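Local coordinates for S12 family peptidase (Streptomyces sp. 82F2, PDB 3WWX), which is a D-stereospecific amidohydrolase of the beta-lactamase-related S12 peptidase family, probably cleaving amide bonds next to D-configured residues, at residues G179-V182 and E183-I187. Numbering follows the deposited sequence.
Sequences GKAV and ENRII
Glu183 begins the run with a regular helical bond from its N to Gly179 O, 2.9 Å long. Its CG lies anti to its own carbonyl carbon (chi1 -70°), which turns the chain back along the previous turn. The side chain then runs beside that of Lys180, pointing the same way. Glu183 OE1 comes to 3.6 Å from Lys180 CD. Lys180 NZ stays 5.0 Å from Glu183 OE1, too far for a salt bridge, so at most a weak electrostatic attraction is likely. Asn184 N donates to Lys180 O, four residues back. Arg185 N donates likewise to Ala181 O. The extended Arg185 chain passes the methyl of Ala181, with Arg185 CD 4.2 Å from Ala181 CB, and carries the guanidinium away to a salt bridge with Glu69 and a hydrogen bond to Gln65. At Ile186 the helix widens. Val182 O accepts two bonds: Ile186 N at 3.0 Å, from above the carbonyl plane and bent (N-H...O angle 137°), and Ile187 N at 3.1 Å, in that plane and straighter (166°). The second closes a pi-type turn at the helix end. Ile187 CD1 also meets Val182 CG1 at 4.0 Å. Helix 178-187 packs on helix 55-68 through Ala181 on Val62, Arg185 on Leu66, and Ile186 on Phe58 and Thr61. It meets loops through Val182 on Val197 and Met240, and Ile187 on Thr195.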
loop_
_atom_site.group_PDB
_atom_site.type_symbol
_atom_site.label_atom_id
_atom_site.label_comp_id
_atom_site.label_asym_id
_atom_site.label_seq_id
_atom_site.Cartn_x
_atom_site.Cartn_y
_atom_site.Cartn_z
ATOM N N GLY A 179 12.867 1.359 7.183
ATOM C CA GLY A 179 12.191 2.627 7.406
ATOM C C GLY A 179 13.137 3.805 7.275
ATOM O O GLY A 179 12.742 4.885 6.853
ATOM N N LYS A 180 14.384 3.606 7.672
ATOM C CA LYS A 180 15.366 4.681 7.566
ATOM C C LYS A 180 15.610 5.017 6.097
ATOM O O LYS A 180 15.807 6.181 5.747
ATOM C CB LYS A 180 16.680 4.294 8.255
ATOM C CG LYS A 180 16.561 3.999 9.722
ATOM C CD LYS A 180 16.185 5.219 10.552
ATOM C CE LYS A 180 16.233 4.900 12.046
ATOM N NZ LYS A 180 15.229 3.860 12.427
ATOM N N ALA A 181 15.552 4.018 5.223
ATOM C CA ALA A 181 15.731 4.248 3.791
ATOM C C ALA A 181 14.538 5.031 3.223
ATOM O O ALA A 181 14.694 5.969 2.442
ATOM C CB ALA A 181 15.904 2.923 3.045
ATOM N N VAL A 182 13.330 4.668 3.641
ATOM C CA VAL A 182 12.145 5.401 3.224
ATOM C C VAL A 182 12.231 6.854 3.682
ATOM O O VAL A 182 11.948 7.769 2.907
ATOM C CB VAL A 182 10.864 4.722 3.757
ATOM C CG1 VAL A 182 9.655 5.561 3.460
ATOM C CG2 VAL A 182 10.712 3.365 3.137
ATOM N N GLU A 183 12.646 7.069 4.926
ATOM C CA GLU A 183 12.768 8.415 5.472
ATOM C C GLU A 183 13.784 9.237 4.695
ATOM O O GLU A 183 13.496 10.347 4.277
ATOM C CB GLU A 183 13.166 8.354 6.953
ATOM C CG GLU A 183 12.051 7.842 7.805
ATOM C CD GLU A 183 12.465 7.459 9.213
ATOM O OE1 GLU A 183 13.665 7.568 9.544
ATOM O OE2 GLU A 183 11.580 7.034 9.994
ATOM N N ASN A 184 14.965 8.674 4.489
ATOM C CA ASN A 184 16.058 9.450 3.929
ATOM C C ASN A 184 15.999 9.621 2.422
ATOM O O ASN A 184 16.465 10.639 1.888
ATOM C CB ASN A 184 17.383 8.840 4.375
ATOM C CG ASN A 184 17.619 9.037 5.854
ATOM O OD1 ASN A 184 17.103 9.984 6.454
ATOM N ND2 ASN A 184 18.382 8.142 6.459
ATOM N N ARG A 185 15.407 8.653 1.732
ATOM C CA ARG A 185 15.337 8.686 0.279
ATOM C C ARG A 185 14.051 9.283 -0.268
ATOM O O ARG A 185 14.011 9.686 -1.420
ATOM C CB ARG A 185 15.482 7.278 -0.283
ATOM C CG ARG A 185 16.838 6.663 -0.023
ATOM C CD ARG A 185 16.870 5.173 -0.326
ATOM N NE ARG A 185 18.241 4.691 -0.224
ATOM C CZ ARG A 185 19.108 4.716 -1.230
ATOM N NH1 ARG A 185 18.743 5.128 -2.437
ATOM N NH2 ARG A 185 20.355 4.298 -1.026
ATOM N N ILE A 186 12.991 9.293 0.534
ATOM C CA ILE A 186 11.688 9.727 0.036
ATOM C C ILE A 186 11.056 10.809 0.904
ATOM O O ILE A 186 10.736 11.879 0.401
ATOM C CB ILE A 186 10.700 8.533 -0.151
ATOM C CG1 ILE A 186 11.314 7.466 -1.064
ATOM C CG2 ILE A 186 9.373 9.020 -0.737
ATOM C CD1 ILE A 186 10.526 6.151 -1.136
ATOM N N ILE A 187 10.794 10.522 2.181
ATOM C CA ILE A 187 10.096 11.461 3.034
ATOM C C ILE A 187 10.842 12.794 3.141
ATOM O O ILE A 187 10.253 13.861 2.977
ATOM C CB ILE A 187 9.828 10.829 4.412
ATOM C CG1 ILE A 187 8.842 9.672 4.242
ATOM C CG2 ILE A 187 9.272 11.845 5.402
ATOM C CD1 ILE A 187 8.650 8.827 5.488
#